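Local atomic coordinates of CurH (PDB entry 3KG7), a protein that probably removes water from a beta-hydroxyacyl intermediate, as the dehydratase domain of one module of the curacin polyketide synthase. Residues 47-50 with 51-55; 146-150 with 151-155; 285-288 with 289-292. All coordinates share one frame; numbering follows the deposited sequence.

How the contacts relate
From the N terminus the three contacts follow in series, none nesting in or crossing another, and each spans a continuous piece of chain where extended backbone turns into helix. Contact 1 joins the loop after strand 46-47 to helix 52-62, near the centre of the chain. Contact 2 bends strand 146-147 into helix 150-159 at the surface, its centre about 24 Å from that of contact 1. Contact 3 turns the end of strand 274-286 into the short helix 288-291. There the chain comes back to contact 1: Val48 CG1 packs 4.2 Å from Phe291 CZ, tying two sequence-distant parts of the double hotdog together.

Contact 1 of 3, residues 47-50 with 51-55; sequences PVIP and GVSYI
With chi1 of Ser53 at -53°, its OG lies beside its backbone N, and both atoms face the carbonyl of Pro50. The hydroxyl donates to Pro50 O at 2.7 Å from OG, within the carbonyl plane, while Ser53 N donates to Pro50 O at 3.0 Å from above that plane. One oxygen is thus gripped twice by one residue, which suits serine, short enough to fold back alongside the backbone. The backbone bond closes a beta turn through Gly51 and Val52, which leads the chain into helix 52-62, the helix of the first hotdog in this double hotdog fold. Proline fits just ahead of it, since its missing N-H costs no helical bond there. Pro50 probably matches the last proline of the dehydratase HxxxGxxxxP motif, beside His41 and Asp206, counterparts of the catalytic pair in related dehydratases.

Beside this polar turn the branched Ile49 covers Ser53 and Tyr54. Its CG2, anti to the backbone N, comes 3.4 Å from Ser53 OG and 3.9 Å from Tyr54 CZ, meeting the phenol obliquely as the two side chains cross at about a right angle. Leu77 touches both Ile49 and Tyr54, and helix 202-207 packs on Pro50, Val52 and Ser53.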
ATOM      1  N   PRO C  47      16.965  15.587  16.892  1.00 82.69           N
ATOM      2  CA  PRO C  47      16.706  14.155  16.786  1.00 82.22           C
ATOM      3  C   PRO C  47      16.759  13.727  15.325  1.00 82.75           C
ATOM      4  O   PRO C  47      16.017  14.257  14.485  1.00 82.13           O
ATOM      5  CB  PRO C  47      15.284  14.007  17.346  1.00 83.18           C
ATOM      6  CG  PRO C  47      15.079  15.233  18.201  1.00 83.03           C
ATOM      7  CD  PRO C  47      15.834  16.317  17.497  1.00 82.63           C
ATOM      8  N   VAL C  48      17.662  12.793  15.034  1.00 82.92           N
ATOM      9  CA  VAL C  48      17.870  12.276  13.680  1.00 82.58           C
ATOM     10  C   VAL C  48      17.957  10.763  13.719  1.00 81.67           C
ATOM     11  O   VAL C  48      18.551  10.206  14.641  1.00 84.15           O
ATOM     12  CB  VAL C  48      19.191  12.811  13.070  1.00 82.24           C
ATOM     13  CG1 VAL C  48      19.470  12.160  11.722  1.00 80.89           C
ATOM     14  CG2 VAL C  48      19.156  14.340  12.939  1.00 82.68           C
ATOM     15  N   ILE C  49      17.372  10.112  12.714  1.00 81.48           N
ATOM     16  CA  ILE C  49      17.461   8.654  12.530  1.00 80.62           C
ATOM     17  C   ILE C  49      18.774   8.306  11.844  1.00 81.00           C
ATOM     18  O   ILE C  49      18.978   8.678  10.682  1.00 81.87           O
ATOM     19  CB  ILE C  49      16.350   8.130  11.610  1.00 80.58           C
ATOM     20  CG1 ILE C  49      14.966   8.403  12.186  1.00 77.99           C
ATOM     21  CG2 ILE C  49      16.531   6.631  11.332  1.00 82.81           C
ATOM     22  CD1 ILE C  49      13.868   7.895  11.300  1.00 79.80           C
ATOM     23  N   PRO C  50      19.664   7.574  12.538  1.00 82.46           N
ATOM     24  CA  PRO C  50      20.891   7.158  11.860  1.00 82.06           C
ATOM     25  C   PRO C  50      20.595   6.151  10.734  1.00 82.80           C
ATOM     26  O   PRO C  50      19.695   5.297  10.850  1.00 80.54           O
ATOM     27  CB  PRO C  50      21.725   6.531  12.978  1.00 83.42           C
ATOM     28  CG  PRO C  50      20.711   6.071  13.973  1.00 86.62           C
ATOM     29  CD  PRO C  50      19.602   7.080  13.923  1.00 85.21           C
ATOM     30  N   GLY C  51      21.350   6.296   9.647  1.00 83.87           N
ATOM     31  CA  GLY C  51      21.173   5.511   8.425  1.00 82.86           C
ATOM     32  C   GLY C  51      21.020   4.017   8.618  1.00 82.77           C
ATOM     33  O   GLY C  51      20.143   3.399   8.000  1.00 83.61           O
ATOM     34  N   VAL C  52      21.857   3.429   9.472  1.00 82.42           N
ATOM     35  CA  VAL C  52      21.806   1.976   9.700  1.00 83.32           C
ATOM     36  C   VAL C  52      20.436   1.441  10.171  1.00 84.24           C
ATOM     37  O   VAL C  52      20.173   0.240  10.077  1.00 87.90           O
ATOM     38  CB  VAL C  52      22.954   1.454  10.618  1.00 83.35           C
ATOM     39  CG1 VAL C  52      24.314   1.687   9.958  1.00 81.24           C
ATOM     40  CG2 VAL C  52      22.889   2.070  12.021  1.00 81.75           C
ATOM     41  N   SER C  53      19.567   2.335  10.641  1.00 82.40           N
ATOM     42  CA  SER C  53      18.208   1.971  11.056  1.00 80.66           C
ATOM     43  C   SER C  53      17.436   1.323   9.932  1.00 80.91           C
ATOM     44  O   SER C  53      16.652   0.396  10.154  1.00 83.25           O
ATOM     45  CB  SER C  53      17.431   3.194  11.537  1.00 78.54           C
ATOM     46  OG  SER C  53      18.156   3.875  12.536  1.00 81.51           O
ATOM     47  N   TYR C  54      17.648   1.818   8.721  1.00 79.96           N
ATOM     48  CA  TYR C  54      16.940   1.281   7.563  1.00 80.65           C
ATOM     49  C   TYR C  54      17.389  -0.133   7.229  1.00 81.59           C
ATOM     50  O   TYR C  54      16.586  -0.935   6.764  1.00 82.33           O
ATOM     51  CB  TYR C  54      17.055   2.233   6.370  1.00 78.27           C
ATOM     52  CG  TYR C  54      16.664   3.637   6.758  1.00 78.09           C
ATOM     53  CD1 TYR C  54      15.397   3.907   7.267  1.00 78.53           C
ATOM     54  CD2 TYR C  54      17.567   4.693   6.648  1.00 77.78           C
ATOM     55  CE1 TYR C  54      15.039   5.195   7.651  1.00 79.36           C
ATOM     56  CE2 TYR C  54      17.210   5.978   7.011  1.00 77.26           C
ATOM     57  CZ  TYR C  54      15.952   6.221   7.516  1.00 76.84           C
ATOM     58  OH  TYR C  54      15.597   7.488   7.877  1.00 77.47           O
ATOM     59  N   ILE C  55      18.658  -0.442   7.506  1.00 81.16           N
ATOM     60  CA  ILE C  55      19.154  -1.800   7.360  1.00 80.37           C
ATOM     61  C   ILE C  55      18.407  -2.678   8.354  1.00 81.99           C
ATOM     62  O   ILE C  55      17.912  -3.755   7.993  1.00 84.32           O
ATOM     63  CB  ILE C  55      20.680  -1.918   7.592  1.00 79.77           C
ATOM     64  CG1 ILE C  55      21.443  -0.853   6.792  1.00 80.00           C
ATOM     65  CG2 ILE C  55      21.158  -3.323   7.200  1.00 78.82           C
ATOM     66  CD1 ILE C  55      22.898  -0.677   7.193  1.00 79.73           C
TER

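Contact 2 of 3, residues 146-150 with 151-155; sequences RPLDT and DTLTE
Leu148 and Leu153 face each other across the first turn of helix 150-159, five residues apart, in the manner of a hydrophobic staple: one residue of the incoming extended chain packs against one in the first turn of the helix. Their methyls meet loosely, with Leu148 CD2 4.4 Å from Leu153 CD2. Leucine suits both places because the protein covers this pair: Ala174 of strand 171-176 touches both side chains, Phe216 adds to the cover of Leu148, and Leu211 and Leu215 to that of Leu153.

The acidic side chains next to them are set differently. Asp149 CG stands anti to its backbone N (chi1 -172°), which brings the carboxylate beside Asp151; the two carboxylate planes are turned 64° apart and Asp149 OD2 lies 3.9 Å from Asp151 OD2. These like charges probably repel one another, but both residues are exposed to solvent, and acidic groups at the N-terminal end of a helix are expected to gain from its dipole.

Threonines secure the turn by folding their hydroxyls back onto main-chain carbonyls. Thr152 bonds Asp149 O twice, through OG1 at 2.8 Å and through its backbone N at 3.1 Å, both reaching the oxygen from the same face of the carbonyl plane. One residue on, Thr150 O is likewise shared: Thr154 N approaches in the carbonyl plane at 3.0 Å, whereas Thr154 OG1, 2.9 Å from Thr150 O, sits above it.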
ATOM      1  N   ARG C 146      43.658  -2.550  25.907  1.00 91.75           N
ATOM      2  CA  ARG C 146      43.625  -1.663  27.071  1.00 92.84           C
ATOM      3  C   ARG C 146      42.291  -0.916  27.127  1.00 94.18           C
ATOM      4  O   ARG C 146      42.007  -0.095  26.250  1.00 94.88           O
ATOM      5  CB  ARG C 146      44.812  -0.687  27.056  1.00 92.07           C
ATOM      6  CG  ARG C 146      46.155  -1.360  27.315  1.00 91.06           C
ATOM      7  CD  ARG C 146      47.371  -0.428  26.977  1.00 89.97           C
ATOM      8  NE  ARG C 146      48.401  -1.251  26.254  1.00 89.74           N
ATOM      9  CZ  ARG C 146      49.239  -2.174  26.894  1.00 89.90           C
ATOM     10  NH1 ARG C 146      49.187  -2.427  28.284  1.00 89.62           N
ATOM     11  NH2 ARG C 146      50.132  -2.863  26.122  1.00 89.46           N
ATOM     12  N   PRO C 147      41.467  -1.210  28.156  1.00 95.01           N
ATOM     13  CA  PRO C 147      40.110  -0.673  28.308  1.00 95.68           C
ATOM     14  C   PRO C 147      40.032   0.852  28.254  1.00 96.38           C
ATOM     15  O   PRO C 147      40.973   1.541  28.653  1.00 96.83           O
ATOM     16  CB  PRO C 147      39.688  -1.172  29.694  1.00 95.54           C
ATOM     17  CG  PRO C 147      40.493  -2.389  29.915  1.00 95.32           C
ATOM     18  CD  PRO C 147      41.817  -2.108  29.273  1.00 95.20           C
ATOM     19  N   LEU C 148      38.905   1.356  27.761  1.00 96.63           N
ATOM     20  CA  LEU C 148      38.669   2.790  27.638  1.00 96.64           C
ATOM     21  C   LEU C 148      37.736   3.308  28.717  1.00 97.28           C
ATOM     22  O   LEU C 148      36.885   2.578  29.230  1.00 97.80           O
ATOM     23  CB  LEU C 148      38.059   3.107  26.272  1.00 95.69           C
ATOM     24  CG  LEU C 148      38.988   3.457  25.113  1.00 95.27           C
ATOM     25  CD1 LEU C 148      38.525   2.735  23.854  1.00 95.55           C
ATOM     26  CD2 LEU C 148      39.030   4.973  24.903  1.00 94.35           C
ATOM     27  N   ASP C 149      37.915   4.578  29.058  1.00 98.09           N
ATOM     28  CA  ASP C 149      36.927   5.324  29.814  1.00 97.77           C
ATOM     29  C   ASP C 149      35.951   5.869  28.781  1.00 97.74           C
ATOM     30  O   ASP C 149      36.361   6.553  27.838  1.00 98.40           O
ATOM     31  CB  ASP C 149      37.598   6.464  30.589  1.00 98.30           C
ATOM     32  CG  ASP C 149      36.649   7.166  31.551  1.00 98.66           C
ATOM     33  OD1 ASP C 149      35.857   6.478  32.231  1.00 98.65           O
ATOM     34  OD2 ASP C 149      36.706   8.412  31.634  1.00 99.11           O
ATOM     35  N   THR C 150      34.671   5.546  28.949  1.00 97.09           N
ATOM     36  CA  THR C 150      33.620   5.934  28.001  1.00 97.89           C
ATOM     37  C   THR C 150      33.492   7.451  27.842  1.00 98.16           C
ATOM     38  O   THR C 150      33.111   7.935  26.777  1.00 98.90           O
ATOM     39  CB  THR C 150      32.241   5.324  28.372  1.00 97.87           C
ATOM     40  OG1 THR C 150      31.814   5.819  29.647  1.00 97.80           O
ATOM     41  CG2 THR C 150      32.307   3.798  28.415  1.00 97.04           C
ATOM     42  N   ASP C 151      33.824   8.194  28.895  1.00 98.99           N
ATOM     43  CA  ASP C 151      33.823   9.657  28.847  1.00 99.42           C
ATOM     44  C   ASP C 151      34.715  10.205  27.732  1.00 98.71           C
ATOM     45  O   ASP C 151      34.361  11.191  27.081  1.00 99.51           O
ATOM     46  CB  ASP C 151      34.241  10.244  30.197  1.00 99.90           C
ATOM     47  CG  ASP C 151      33.162  10.107  31.260  1.00100.74           C
ATOM     48  OD1 ASP C 151      32.036   9.659  30.941  1.00100.46           O
ATOM     49  OD2 ASP C 151      33.443  10.456  32.427  1.00101.86           O
ATOM     50  N   THR C 152      35.858   9.554  27.515  1.00 97.14           N
ATOM     51  CA  THR C 152      36.793   9.939  26.458  1.00 96.02           C
ATOM     52  C   THR C 152      36.121   9.859  25.088  1.00 95.84           C
ATOM     53  O   THR C 152      36.361  10.710  24.225  1.00 97.09           O
ATOM     54  CB  THR C 152      38.067   9.064  26.472  1.00 96.70           C
ATOM     55  OG1 THR C 152      38.288   8.550  27.792  1.00 97.07           O
ATOM     56  CG2 THR C 152      39.284   9.880  26.044  1.00 97.81           C
ATOM     57  N   LEU C 153      35.270   8.848  24.910  1.00 93.53           N
ATOM     58  CA  LEU C 153      34.524   8.653  23.671  1.00 91.98           C
ATOM     59  C   LEU C 153      33.390   9.666  23.526  1.00 92.20           C
ATOM     60  O   LEU C 153      33.161  10.195  22.433  1.00 92.41           O
ATOM     61  CB  LEU C 153      33.942   7.230  23.597  1.00 93.80           C
ATOM     62  CG  LEU C 153      34.855   5.998  23.562  1.00 92.55           C
ATOM     63  CD1 LEU C 153      34.022   4.737  23.728  1.00 92.30           C
ATOM     64  CD2 LEU C 153      35.657   5.935  22.272  1.00 92.10           C
ATOM     65  N   THR C 154      32.679   9.918  24.627  1.00 91.30           N
ATOM     66  CA  THR C 154      31.547  10.856  24.640  1.00 89.51           C
ATOM     67  C   THR C 154      32.001  12.240  24.181  1.00 88.85           C
ATOM     68  O   THR C 154      31.273  12.942  23.479  1.00 88.78           O
ATOM     69  CB  THR C 154      30.885  10.972  26.047  1.00 89.80           C
ATOM     70  OG1 THR C 154      30.802   9.675  26.661  1.00 90.17           O
ATOM     71  CG2 THR C 154      29.470  11.559  25.936  1.00 89.08           C
ATOM     72  N   GLU C 155      33.214  12.613  24.572  1.00 89.17           N
ATOM     73  CA  GLU C 155      33.783  13.899  24.189  1.00 91.20           C
ATOM     74  C   GLU C 155      34.084  13.959  22.694  1.00 91.10           C
ATOM     75  O   GLU C 155      33.848  14.984  22.054  1.00 91.32           O
ATOM     76  CB  GLU C 155      35.021  14.216  25.030  1.00 91.04           C
ATOM     77  CG  GLU C 155      34.677  14.761  26.420  1.00 92.35           C
ATOM     78  CD  GLU C 155      35.830  14.618  27.411  1.00 93.94           C
ATOM     79  OE1 GLU C 155      36.225  13.462  27.704  1.00 94.95           O
ATOM     80  OE2 GLU C 155      36.333  15.655  27.910  1.00 93.52           O
TER

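Contact 3 of 3, residues 285-288 with 289-292; sequences RAPS and QLFL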
ATOM      1  N   ARG C 285      31.844  13.887   5.665  1.00 89.29           N
ATOM      2  CA  ARG C 285      31.624  15.167   6.336  1.00 90.49           C
ATOM      3  C   ARG C 285      30.308  15.808   5.886  1.00 90.39           C
ATOM      4  O   ARG C 285      30.031  15.910   4.687  1.00 90.43           O
ATOM      5  CB  ARG C 285      32.796  16.113   6.072  1.00 90.02           C
ATOM      6  CG  ARG C 285      34.143  15.604   6.570  1.00 91.75           C
ATOM      7  CD  ARG C 285      34.435  16.017   8.014  1.00 93.31           C
ATOM      8  NE  ARG C 285      34.685  17.456   8.154  1.00 94.17           N
ATOM      9  CZ  ARG C 285      35.428  18.012   9.111  1.00 93.60           C
ATOM     10  NH1 ARG C 285      36.027  17.263  10.028  1.00 93.20           N
ATOM     11  NH2 ARG C 285      35.579  19.328   9.144  1.00 94.10           N
ATOM     12  N   ALA C 286      29.493  16.217   6.853  1.00 90.58           N
ATOM     13  CA  ALA C 286      28.213  16.846   6.558  1.00 91.53           C
ATOM     14  C   ALA C 286      27.943  18.006   7.511  1.00 91.68           C
ATOM     15  O   ALA C 286      27.481  17.794   8.635  1.00 92.29           O
ATOM     16  CB  ALA C 286      27.081  15.815   6.607  1.00 91.56           C
ATOM     17  N   PRO C 287      28.253  19.240   7.071  1.00 92.39           N
ATOM     18  CA  PRO C 287      27.957  20.432   7.871  1.00 92.54           C
ATOM     19  C   PRO C 287      26.451  20.638   8.023  1.00 92.55           C
ATOM     20  O   PRO C 287      25.679  20.238   7.151  1.00 92.01           O
ATOM     21  CB  PRO C 287      28.591  21.571   7.068  1.00 92.35           C
ATOM     22  CG  PRO C 287      28.707  21.053   5.682  1.00 92.88           C
ATOM     23  CD  PRO C 287      28.913  19.576   5.796  1.00 92.51           C
ATOM     24  N   SER C 288      26.053  21.261   9.129  1.00 93.46           N
ATOM     25  CA  SER C 288      24.640  21.375   9.505  1.00 93.68           C
ATOM     26  C   SER C 288      23.739  22.062   8.470  1.00 93.36           C
ATOM     27  O   SER C 288      22.574  21.694   8.332  1.00 92.69           O
ATOM     28  CB  SER C 288      24.502  22.056  10.865  1.00 94.16           C
ATOM     29  OG  SER C 288      23.225  21.796  11.414  1.00 94.80           O
ATOM     30  N   GLN C 289      24.279  23.051   7.754  1.00 93.82           N
ATOM     31  CA  GLN C 289      23.547  23.746   6.687  1.00 93.86           C
ATOM     32  C   GLN C 289      23.116  22.799   5.570  1.00 93.47           C
ATOM     33  O   GLN C 289      21.998  22.904   5.063  1.00 94.57           O
ATOM     34  CB  GLN C 289      24.380  24.883   6.083  1.00 94.55           C
ATOM     35  CG  GLN C 289      24.947  25.881   7.085  1.00 95.14           C
ATOM     36  CD  GLN C 289      26.339  25.508   7.574  1.00 95.05           C
ATOM     37  OE1 GLN C 289      26.669  24.328   7.729  1.00 93.63           O
ATOM     38  NE2 GLN C 289      27.162  26.519   7.824  1.00 94.85           N
ATOM     39  N   LEU C 290      24.009  21.887   5.185  1.00 92.27           N
ATOM     40  CA  LEU C 290      23.709  20.875   4.170  1.00 91.60           C
ATOM     41  C   LEU C 290      22.920  19.691   4.740  1.00 90.71           C
ATOM     42  O   LEU C 290      21.959  19.229   4.123  1.00 91.12           O
ATOM     43  CB  LEU C 290      24.996  20.377   3.501  1.00 92.29           C
ATOM     44  CG  LEU C 290      25.522  21.100   2.257  1.00 93.05           C
ATOM     45  CD1 LEU C 290      27.017  20.863   2.090  1.00 92.92           C
ATOM     46  CD2 LEU C 290      24.764  20.669   0.999  1.00 93.22           C
ATOM     47  N   PHE C 291      23.332  19.224   5.921  1.00 88.36           N
ATOM     48  CA  PHE C 291      22.772  18.035   6.565  1.00 85.16           C
ATOM     49  C   PHE C 291      21.326  18.203   7.024  1.00 84.94           C
ATOM     50  O   PHE C 291      20.496  17.323   6.775  1.00 85.35           O
ATOM     51  CB  PHE C 291      23.650  17.618   7.748  1.00 83.58           C
ATOM     52  CG  PHE C 291      23.295  16.279   8.339  1.00 84.01           C
ATOM     53  CD1 PHE C 291      23.616  15.093   7.673  1.00 83.51           C
ATOM     54  CD2 PHE C 291      22.661  16.196   9.575  1.00 83.89           C
ATOM     55  CE1 PHE C 291      23.297  13.857   8.220  1.00 81.43           C
ATOM     56  CE2 PHE C 291      22.340  14.950  10.131  1.00 83.15           C
ATOM     57  CZ  PHE C 291      22.662  13.786   9.451  1.00 81.73           C
ATOM     58  N   LEU C 292      21.033  19.325   7.685  1.00 84.71           N
ATOM     59  CA  LEU C 292      19.692  19.598   8.236  1.00 84.97           C
ATOM     60  C   LEU C 292      18.721  20.246   7.238  1.00 85.91           C
ATOM     61  O   LEU C 292      17.645  20.718   7.616  1.00 85.66           O
ATOM     62  CB  LEU C 292      19.772  20.386   9.554  1.00 84.72           C
ATOM     63  CG  LEU C 292      20.225  19.613  10.804  1.00 84.78           C
ATOM     64  CD1 LEU C 292      20.273  20.523  12.019  1.00 84.69           C
ATOM     65  CD2 LEU C 292      19.342  18.394  11.096  1.00 85.27           C
TER
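A single helical turn, 288-291, follows strand 274-286 close to the C terminus of the chain, and Pro287 occupies its N-cap position. Proline is well placed there: it has no N-H to give, and its ring fixes phi near the value this extended residue adopts, while its carbonyl still opens the helical ladder. Pro287 O receives Phe291 N at 2.8 Å, a nearly straight bond with an N-H...O angle of 165°; a weak, bent bond from Leu290 N reaches the same oxygen. The next rung runs from Leu292 N to Ser288 O at 2.9 Å, after which Leu292 leaves helical geometry.

Side chains around the N-cap meet as well. Phe291 has its CG anti to the backbone N, chi1 -170°, and this sets the CD1 side of the ring by the methyl of Ala286, while the far end leads away: Ala286 CB lies 3.7 Å from Phe291 CD1, approaching the ring obliquely. The smallness of alanine lets the aromatic ring come in this close to the backbone, and both residues also rest on Ala227 of strand 225-236, with Pro76 touching Phe291. Pro287 and Leu290 lie side by side and point the same way, CG of the proline 4.0 Å from CD1 of the leucine. Gln289, exposed to solvent, is bent at its second torsion (91°), which folds OE1 back to 3.4 Å from Pro287 CB. Ser288 OG lies 3.3 Å from Leu292 CD1, and the serine side chain also touches Tyr44. Tyr44 OH is hydrogen-bonded to Ala286 O, joining this piece of backbone to the loop that carries the tyrosine.

Ala286 and Phe291, residues just before the N-cap and four after it, together form the apolar bracket known as a hydrophobic staple.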